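Local structure of serine-pyruvate aminotransferase (agxt) (Sulfolobus solfataricus, 3ZRP) at residues V34-Y39 with Q251-F256; L44-G49 with R257-E262; R358-R361 with P366-F369. The protein probably transfers the amino group of L-serine to pyruvate, using pyridoxal 5'-phosphate as cofactor, and may also act as an alanine-glyoxylate aminotransferase. One frame throughout, in Å; residues are numbered along the deposited sequence.

Contact 1 of 3, residues V34-Y39 with Q251-F256; sequences VEALAY and QLAEAF
Ala-36 and Ala-253 meet methyl to methyl, CB to CB at 3.9 Å, where helix 31-48 packs on helix 246-262. With nothing longer than a methyl on either side at this point, the two short segments bring their axes to 8.5 Å, crossing at 45°. The backbone takes part as well: Ala-253 CB sits 3.6 Å from Ala-36 O, so the methyl rests partly on a carbonyl that also bonds to the hydroxyl of Ser-40. This is the tight part of the contact.

One turn further on, Tyr-39 reaches across. With its ring anti to the backbone N (chi1 -174°), the side chain stretches along its helix toward the next turn of the partner and brings the ring carbon CE2 to 3.2 Å from Ala-253 O. The carbonyl approaches the ring obliquely. The same CE2 touches Phe-256 CB at 3.8 Å, and the side chains of Tyr-39 and Phe-256 then slide past each other in opposite directions: the tyrosine runs out toward its hydroxyl while the phenylalanine ring turns inward to buried surroundings.

The outer side is looser. Tyr-39 OH stays 4.0 Å from Phe-256 O, and a water bridges the two weakly, giving a bond to the carbonyl and sharing one with the hydroxyl. Tyr-39 is partly exposed and its hydroxyl end meets water, while Ala-36 is buried.

On the inner side the helices lean on the rest of the large domain. Leu-252 and Phe-256 rest on Leu-199 of strand 197-202 in the seven-stranded sheet, and Phe-256 also touches Val-47, while Leu-37 points away to pack against Val-229, Met-230 and Ala-233 of helix 223-234.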
loop_
_atom_site.group_PDB
_atom_site.type_symbol
_atom_site.label_atom_id
_atom_site.label_comp_id
_atom_site.label_asym_id
_atom_site.label_seq_id
_atom_site.Cartn_x
_atom_site.Cartn_y
_atom_site.Cartn_z
ATOM N N VAL A 34 12.377 -11.817 3.335
ATOM C CA VAL A 34 13.382 -11.569 2.296
ATOM C C VAL A 34 13.290 -12.645 1.210
ATOM O O VAL A 34 13.311 -12.328 0.021
ATOM C CB VAL A 34 14.820 -11.461 2.905
ATOM C CG1 VAL A 34 15.868 -11.522 1.829
ATOM C CG2 VAL A 34 14.961 -10.163 3.735
ATOM N N GLU A 35 13.152 -13.911 1.622
ATOM C CA GLU A 35 13.034 -15.018 0.675
ATOM C C GLU A 35 11.752 -14.908 -0.167
ATOM O O GLU A 35 11.755 -15.186 -1.359
ATOM C CB GLU A 35 13.112 -16.359 1.418
ATOM C CG GLU A 35 14.535 -16.735 1.899
ATOM C CD GLU A 35 14.566 -17.890 2.923
ATOM O OE1 GLU A 35 13.550 -18.600 3.073
ATOM O OE2 GLU A 35 15.611 -18.089 3.589
ATOM N N ALA A 36 10.653 -14.479 0.455
ATOM C CA ALA A 36 9.385 -14.356 -0.269
ATOM C C ALA A 36 9.482 -13.215 -1.290
ATOM O O ALA A 36 9.022 -13.337 -2.429
ATOM C CB ALA A 36 8.220 -14.119 0.720
ATOM N N LEU A 37 10.123 -12.125 -0.887
ATOM C CA LEU A 37 10.338 -10.985 -1.769
ATOM C C LEU A 37 11.218 -11.370 -2.949
ATOM O O LEU A 37 10.871 -11.083 -4.085
ATOM C CB LEU A 37 10.933 -9.795 -1.012
ATOM C CG LEU A 37 11.200 -8.512 -1.836
ATOM C CD1 LEU A 37 9.999 -8.090 -2.672
ATOM C CD2 LEU A 37 11.631 -7.334 -0.942
ATOM N N ALA A 38 12.346 -12.029 -2.680
ATOM C CA ALA A 38 13.240 -12.496 -3.749
ATOM C C ALA A 38 12.520 -13.422 -4.731
ATOM O O ALA A 38 12.684 -13.313 -5.958
ATOM C CB ALA A 38 14.477 -13.207 -3.155
ATOM N N TYR A 39 11.734 -14.338 -4.184
ATOM C CA TYR A 39 10.983 -15.270 -4.999
ATOM C C TYR A 39 9.941 -14.566 -5.886
ATOM O O TYR A 39 9.754 -14.922 -7.057
ATOM C CB TYR A 39 10.346 -16.355 -4.129
ATOM C CG TYR A 39 9.679 -17.428 -4.945
ATOM C CD1 TYR A 39 10.405 -18.557 -5.379
ATOM C CD2 TYR A 39 8.344 -17.310 -5.328
ATOM C CE1 TYR A 39 9.789 -19.557 -6.145
ATOM C CE2 TYR A 39 7.728 -18.294 -6.090
ATOM C CZ TYR A 39 8.458 -19.413 -6.501
ATOM O OH TYR A 39 7.841 -20.375 -7.264
ATOM N N GLN A 251 1.813 -13.803 0.554
ATOM C CA GLN A 251 0.734 -14.321 -0.288
ATOM C C GLN A 251 1.138 -14.297 -1.773
ATOM O O GLN A 251 0.923 -15.282 -2.497
ATOM C CB GLN A 251 -0.583 -13.558 -0.030
ATOM C CG GLN A 251 -1.141 -13.813 1.374
ATOM C CD GLN A 251 -2.218 -12.827 1.827
ATOM O OE1 GLN A 251 -2.064 -11.617 1.701
ATOM N NE2 GLN A 251 -3.296 -13.349 2.397
ATOM N N LEU A 252 1.730 -13.185 -2.215
ATOM C CA LEU A 252 2.214 -13.043 -3.600
ATOM C C LEU A 252 3.231 -14.146 -3.985
ATOM O O LEU A 252 3.182 -14.669 -5.101
ATOM C CB LEU A 252 2.806 -11.629 -3.877
ATOM C CG LEU A 252 3.305 -11.375 -5.324
ATOM C CD1 LEU A 252 2.163 -11.485 -6.375
ATOM C CD2 LEU A 252 4.037 -10.031 -5.487
ATOM N N ALA A 253 4.150 -14.486 -3.083
ATOM C CA ALA A 253 5.172 -15.516 -3.410
ATOM C C ALA A 253 4.530 -16.891 -3.665
ATOM O O ALA A 253 4.967 -17.666 -4.551
ATOM C CB ALA A 253 6.218 -15.605 -2.297
ATOM N N GLU A 254 3.492 -17.173 -2.888
ATOM C CA GLU A 254 2.712 -18.380 -3.029
ATOM C C GLU A 254 1.898 -18.365 -4.325
ATOM O O GLU A 254 1.802 -19.392 -4.991
ATOM C CB GLU A 254 1.796 -18.566 -1.813
ATOM C CG GLU A 254 0.913 -19.838 -1.833
ATOM C CD GLU A 254 1.707 -21.171 -1.828
ATOM O OE1 GLU A 254 2.951 -21.170 -1.678
ATOM O OE2 GLU A 254 1.062 -22.231 -1.970
ATOM N N ALA A 255 1.292 -17.224 -4.680
ATOM C CA ALA A 255 0.645 -17.122 -5.999
ATOM C C ALA A 255 1.653 -17.443 -7.106
ATOM O O ALA A 255 1.354 -18.226 -8.024
ATOM C CB ALA A 255 0.014 -15.739 -6.215
ATOM N N PHE A 256 2.847 -16.863 -7.031
ATOM C CA PHE A 256 3.841 -17.142 -8.064
ATOM C C PHE A 256 4.277 -18.622 -8.097
ATOM O O PHE A 256 4.585 -19.152 -9.185
ATOM C CB PHE A 256 5.069 -16.233 -7.924
ATOM C CG PHE A 256 4.920 -14.884 -8.587
ATOM C CD1 PHE A 256 4.597 -14.784 -9.946
ATOM C CD2 PHE A 256 5.134 -13.710 -7.858
ATOM C CE1 PHE A 256 4.470 -13.531 -10.561
ATOM C CE2 PHE A 256 5.017 -12.457 -8.468
ATOM C CZ PHE A 256 4.680 -12.368 -9.817
HETATM O O HOH W 1 7.842 -18.509 -9.756
#

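Contact 2 of 3, residues L44-G49 with R257-E262; sequences LRYVMG and RLIEKE
The C-terminal ends of two helices that pack together beside the seven-stranded sheet of the aminotransferase large domain, 31-48 and 246-262, meet here through Tyr-46 and Val-47 on one and Ile-259 and Glu-260 on the other. The short axes are 10.7 Å apart, crossing at 41°, so side chains rather than backbones fill the gap. Helix 31-48 ends in a Schellman motif, with Gly-49 taking positive phi just after the last turn.

On the buried side, Val-47 CG1 meets Ile-259 CG2 at 3.8 Å, the two branched side chains lying about at right angles. Ile-259 CG2 stands anti to its backbone N, which turns this methyl to the partner helix and also puts it at the edge of the Tyr-46 ring. Val-47 carries the apolar layer on to Val-168 in a loop.

The outer half is polar. Tyr-46 spans the gap and its hydroxyl is held by the backbone N of Ile-264, just past the end of helix 246-262, which anchors the ring. Glu-260 was modelled in two conformers; in one, its chain, bent at chi2 (137°), lays the carboxylate over a ring face, the planes only 6° apart. That overlap is a van der Waals contact of this copy alone, neither a fixed feature nor a strong attraction. Firmer is the contact nearer the backbone, where Glu-260 CA touches Tyr-46 CE2 at 3.9 Å.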
loop_
_atom_site.group_PDB
_atom_site.type_symbol
_atom_site.label_atom_id
_atom_site.label_comp_id
_atom_site.label_asym_id
_atom_site.label_seq_id
_atom_site.Cartn_x
_atom_site.Cartn_y
_atom_site.Cartn_z
ATOM N N LEU A 44 8.045 -12.318 -11.123
ATOM C CA LEU A 44 7.744 -11.216 -12.033
ATOM C C LEU A 44 8.489 -11.363 -13.357
ATOM O O LEU A 44 7.896 -11.204 -14.416
ATOM C CB LEU A 44 8.034 -9.851 -11.381
ATOM C CG LEU A 44 7.391 -8.593 -11.992
ATOM C CD1 LEU A 44 5.879 -8.712 -12.238
ATOM C CD2 LEU A 44 7.670 -7.382 -11.115
ATOM N N ARG A 45 9.787 -11.674 -13.296
ATOM C CA ARG A 45 10.560 -11.902 -14.527
ATOM C C ARG A 45 9.960 -13.036 -15.350
ATOM O O ARG A 45 9.855 -12.947 -16.582
ATOM C CB ARG A 45 12.028 -12.211 -14.220
ATOM C CG ARG A 45 12.847 -11.032 -13.730
ATOM C CD ARG A 45 14.330 -11.270 -14.027
ATOM N NE ARG A 45 15.213 -10.369 -13.271
ATOM C CZ ARG A 45 15.541 -10.539 -11.999
ATOM N NH1 ARG A 45 15.074 -11.572 -11.332
ATOM N NH2 ARG A 45 16.331 -9.678 -11.395
ATOM N N TYR A 46 9.575 -14.104 -14.657
ATOM C CA TYR A 46 8.987 -15.281 -15.284
ATOM C C TYR A 46 7.674 -14.979 -16.030
ATOM O O TYR A 46 7.533 -15.312 -17.211
ATOM C CB TYR A 46 8.843 -16.406 -14.233
ATOM C CG TYR A 46 8.139 -17.642 -14.756
ATOM C CD1 TYR A 46 8.788 -18.530 -15.634
ATOM C CD2 TYR A 46 6.830 -17.924 -14.387
ATOM C CE1 TYR A 46 8.128 -19.647 -16.138
ATOM C CE2 TYR A 46 6.163 -19.034 -14.880
ATOM C CZ TYR A 46 6.823 -19.894 -15.757
ATOM O OH TYR A 46 6.164 -20.995 -16.227
ATOM N N VAL A 47 6.713 -14.319 -15.370
ATOM C CA VAL A 47 5.421 -14.053 -16.008
ATOM C C VAL A 47 5.483 -12.930 -17.063
ATOM O O VAL A 47 4.639 -12.861 -17.972
ATOM C CB VAL A 47 4.278 -13.768 -14.981
ATOM C CG1 VAL A 47 4.123 -14.931 -14.001
ATOM C CG2 VAL A 47 4.512 -12.450 -14.232
ATOM N N MET A 48 6.466 -12.053 -16.950
ATOM C CA MET A 48 6.646 -11.016 -17.962
ATOM C C MET A 48 7.627 -11.407 -19.069
ATOM O O MET A 48 7.803 -10.676 -20.042
ATOM C CB MET A 48 7.035 -9.707 -17.317
ATOM C CG MET A 48 5.809 -8.960 -16.837
ATOM S SD MET A 48 6.290 -7.598 -15.812
ATOM C CE MET A 48 4.702 -6.988 -15.263
ATOM N N GLY A 49 8.256 -12.570 -18.931
ATOM C CA GLY A 49 9.184 -13.068 -19.947
ATOM C C GLY A 49 10.387 -12.169 -20.106
ATOM O O GLY A 49 10.493 -11.453 -21.093
ATOM N N ARG A 257 4.316 -19.275 -6.930
ATOM C CA ARG A 257 4.658 -20.718 -6.871
ATOM C C ARG A 257 3.616 -21.512 -7.659
ATOM O O ARG A 257 3.964 -22.326 -8.502
ATOM C CB ARG A 257 4.792 -21.233 -5.429
ATOM C CG ARG A 257 5.530 -22.605 -5.296
ATOM C CD ARG A 257 5.453 -23.182 -3.853
ATOM N NE ARG A 257 4.065 -23.377 -3.415
ATOM C CZ ARG A 257 3.299 -24.421 -3.746
ATOM N NH1 ARG A 257 3.775 -25.397 -4.524
ATOM N NH2 ARG A 257 2.051 -24.496 -3.295
ATOM N N LEU A 258 2.337 -21.223 -7.411
ATOM C CA LEU A 258 1.236 -21.862 -8.134
ATOM C C LEU A 258 1.233 -21.575 -9.650
ATOM O O LEU A 258 0.941 -22.472 -10.436
ATOM C CB LEU A 258 -0.093 -21.490 -7.493
ATOM C CG LEU A 258 -0.215 -21.976 -6.035
ATOM C CD1 LEU A 258 -1.498 -21.465 -5.388
ATOM C CD2 LEU A 258 -0.103 -23.518 -5.950
ATOM N N ILE A 259 1.598 -20.354 -10.045
ATOM C CA ILE A 259 1.683 -19.964 -11.463
ATOM C C ILE A 259 2.795 -20.741 -12.166
ATOM O O ILE A 259 2.584 -21.263 -13.272
ATOM C CB ILE A 259 1.861 -18.416 -11.633
ATOM C CG1 ILE A 259 0.583 -17.685 -11.191
ATOM C CG2 ILE A 259 2.215 -18.055 -13.066
ATOM C CD1 ILE A 259 0.702 -16.144 -11.135
ATOM N N GLU A 260 3.954 -20.845 -11.522
ATOM C CA GLU A 260 5.067 -21.593 -12.110
ATOM C C GLU A 260 4.730 -23.085 -12.185
ATOM O O GLU A 260 5.057 -23.743 -13.166
ATOM C CB GLU A 260 6.393 -21.345 -11.379
ATOM C CG GLU A 260 7.610 -21.942 -12.137
ATOM C CD GLU A 260 8.839 -21.028 -12.174
ATOM O OE1 GLU A 260 8.820 -19.933 -11.570
ATOM O OE2 GLU A 260 9.834 -21.404 -12.829
ATOM N N LYS A 261 4.044 -23.597 -11.167
ATOM C CA LYS A 261 3.576 -24.991 -11.172
ATOM C C LYS A 261 2.645 -25.297 -12.363
ATOM O O LYS A 261 2.855 -26.299 -13.061
ATOM C CB LYS A 261 2.921 -25.352 -9.842
ATOM C CG LYS A 261 2.388 -26.772 -9.752
ATOM C CD LYS A 261 1.905 -27.074 -8.354
ATOM C CE LYS A 261 0.487 -27.589 -8.405
ATOM N NZ LYS A 261 0.404 -28.867 -7.667
ATOM N N GLU A 262 1.646 -24.443 -12.611
ATOM C CA GLU A 262 0.787 -24.599 -13.782
ATOM C C GLU A 262 1.568 -24.401 -15.086
ATOM O O GLU A 262 1.324 -25.102 -16.076
ATOM C CB GLU A 262 -0.424 -23.647 -13.723
ATOM C CG GLU A 262 -1.215 -23.585 -15.041
ATOM C CD GLU A 262 -2.518 -22.836 -14.945
ATOM O OE1 GLU A 262 -2.608 -21.893 -14.149
ATOM O OE2 GLU A 262 -3.457 -23.179 -15.691
#

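Contact 3 of 3, residues R358-R361 with P366-F369; sequences RTLR and PIRF
The loop joining helices 346-363 and 372-381, near the C-terminus of the chain, folds back on the first of them: Leu-360 and Arg-361, in the last turns of helix 346-363, receive Ile-367 and Phe-369 from the loop.

Apolar contacts form the buried part. Leu-360 and Ile-367 cross at about a right angle and touch at two places: Leu-360 CD1 meets Ile-367 CG2 at 4.0 Å, and Leu-360 CB meets Ile-367 CD1 at the same distance. The isoleucine achieves this with CG1 lodged between its backbone N and carbonyl carbon (chi1 55°), which sends CD1 in over the helix backbone, near Arg-361 N. Leu-360 continues the apolar patch to Val-314 of helix 311-319 and to Leu-287 and Leu-306 in loops.

The outer part is an arginine laid against an aromatic ring. It is the aliphatic chain that comes closest, Arg-361 CD standing 3.6 Å from Phe-369 CD1, with CG near CE1. Arg-361 was modelled in two conformers and touches a crystal neighbour, so the position of its guanidinium is uncertain and may be influenced by the lattice. In the conformer described the chain bends at chi2 and chi3, bringing the guanidinium back over the same ring. That group arrives edge first, its plane 84° from the ring's, so this is no flat stack. Any cation-pi attraction is doubtful and weak at most, since Arg-361 CZ lies a long 5.0 Å from the Phe-369 ring centroid. Both residues are exposed, and solvent would be expected to damp the interaction further.

Finally, the loop's own backbone lies against the ring. Phe-369 lies between Ile-367 O, 3.9 Å above the ring centre on one face, and, in this conformer, Arg-361 NH1 on the other, 3.7 Å above the ring plane and offset toward the rim.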
loop_
_atom_site.group_PDB
_atom_site.type_symbol
_atom_site.label_atom_id
_atom_site.label_comp_id
_atom_site.label_asym_id
_atom_site.label_seq_id
_atom_site.Cartn_x
_atom_site.Cartn_y
_atom_site.Cartn_z
ATOM N N ARG A 358 -30.445 -17.269 -17.143
ATOM C CA ARG A 358 -31.620 -17.221 -16.263
ATOM C C ARG A 358 -31.894 -15.851 -15.637
ATOM O O ARG A 358 -33.044 -15.523 -15.304
ATOM C CB ARG A 358 -31.632 -18.360 -15.235
ATOM C CG ARG A 358 -30.416 -18.516 -14.380
ATOM C CD ARG A 358 -30.410 -19.924 -13.827
ATOM N NE ARG A 358 -29.671 -20.018 -12.574
ATOM C CZ ARG A 358 -28.532 -20.682 -12.413
ATOM N NH1 ARG A 358 -27.984 -21.329 -13.430
ATOM N NH2 ARG A 358 -27.950 -20.706 -11.219
ATOM N N THR A 359 -30.857 -15.030 -15.520
ATOM C CA THR A 359 -31.042 -13.682 -15.015
ATOM C C THR A 359 -31.705 -12.785 -16.083
ATOM O O THR A 359 -32.639 -12.029 -15.779
ATOM C CB THR A 359 -29.716 -13.091 -14.502
ATOM O OG1 THR A 359 -29.113 -14.015 -13.593
ATOM C CG2 THR A 359 -29.942 -11.765 -13.795
ATOM N N LEU A 360 -31.238 -12.895 -17.327
ATOM C CA LEU A 360 -31.767 -12.074 -18.423
ATOM C C LEU A 360 -33.206 -12.467 -18.800
ATOM O O LEU A 360 -34.002 -11.611 -19.208
ATOM C CB LEU A 360 -30.839 -12.118 -19.642
ATOM C CG LEU A 360 -29.442 -11.520 -19.455
ATOM C CD1 LEU A 360 -28.682 -11.433 -20.780
ATOM C CD2 LEU A 360 -29.511 -10.166 -18.791
ATOM N N ARG A 361 -33.513 -13.759 -18.656
ATOM C CA ARG A 361 -34.861 -14.293 -18.854
ATOM C C ARG A 361 -35.865 -13.579 -17.948
ATOM O O ARG A 361 -36.905 -13.103 -18.414
ATOM C CB ARG A 361 -34.850 -15.797 -18.564
ATOM C CG ARG A 361 -36.128 -16.575 -18.905
ATOM C CD ARG A 361 -35.780 -17.951 -19.485
ATOM N NE ARG A 361 -36.621 -19.043 -18.979
ATOM C CZ ARG A 361 -37.112 -20.031 -19.725
ATOM N NH1 ARG A 361 -36.884 -20.076 -21.036
ATOM N NH2 ARG A 361 -37.852 -20.974 -19.157
ATOM N N PRO A 366 -33.945 -9.547 -24.717
ATOM C CA PRO A 366 -34.097 -10.437 -25.871
ATOM C C PRO A 366 -32.889 -11.360 -26.056
ATOM O O PRO A 366 -31.819 -10.915 -26.492
ATOM C CB PRO A 366 -34.237 -9.473 -27.066
ATOM C CG PRO A 366 -33.952 -8.101 -26.537
ATOM C CD PRO A 366 -34.131 -8.131 -25.069
ATOM N N ILE A 367 -33.064 -12.630 -25.712
ATOM C CA ILE A 367 -32.012 -13.624 -25.875
ATOM C C ILE A 367 -32.547 -14.934 -26.445
ATOM O O ILE A 367 -33.758 -15.187 -26.423
ATOM C CB ILE A 367 -31.287 -13.919 -24.527
ATOM C CG1 ILE A 367 -32.295 -14.329 -23.445
ATOM C CG2 ILE A 367 -30.488 -12.710 -24.071
ATOM C CD1 ILE A 367 -31.661 -15.028 -22.246
ATOM N N ARG A 368 -31.630 -15.755 -26.957
ATOM C CA ARG A 368 -31.974 -17.068 -27.487
ATOM C C ARG A 368 -31.801 -18.145 -26.406
ATOM O O ARG A 368 -30.689 -18.647 -26.182
ATOM C CB ARG A 368 -31.123 -17.384 -28.726
ATOM C CG ARG A 368 -31.139 -16.274 -29.788
ATOM C CD ARG A 368 -30.718 -16.777 -31.153
ATOM N NE ARG A 368 -29.272 -16.736 -31.377
ATOM C CZ ARG A 368 -28.626 -15.736 -31.974
ATOM N NH1 ARG A 368 -29.284 -14.659 -32.393
ATOM N NH2 ARG A 368 -27.312 -15.818 -32.143
ATOM N N PHE A 369 -32.904 -18.499 -25.739
ATOM C CA PHE A 369 -32.892 -19.501 -24.658
ATOM C C PHE A 369 -32.409 -20.873 -25.110
ATOM O O PHE A 369 -32.632 -21.281 -26.254
ATOM C CB PHE A 369 -34.265 -19.651 -23.999
ATOM C CG PHE A 369 -34.995 -18.359 -23.793
ATOM C CD1 PHE A 369 -34.548 -17.415 -22.872
ATOM C CD2 PHE A 369 -36.159 -18.093 -24.508
ATOM C CE1 PHE A 369 -35.253 -16.222 -22.670
ATOM C CE2 PHE A 369 -36.860 -16.896 -24.328
ATOM C CZ PHE A 369 -36.406 -15.962 -23.407
#

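How the contacts relate
Contacts 1 and 2 are successive steps of one interface, between helices 31-48 and 246-262, with centres 11 Å apart. Their segments alternate along the chain, and they touch directly: Tyr-39 OH approaches Arg-257 CA at 3.2 Å, and Phe-256 CZ packs on Leu-44 N at 3.6 Å. The interface widens from the first to the second, and ties an early helix to one more than 200 residues later, both against the large-domain sheet. Contact 3 follows both in sequence and is purely local, between helix 346-363 and its outgoing loop, its centre about 44 Å from that of contact 1 and 39 Å from that of contact 2.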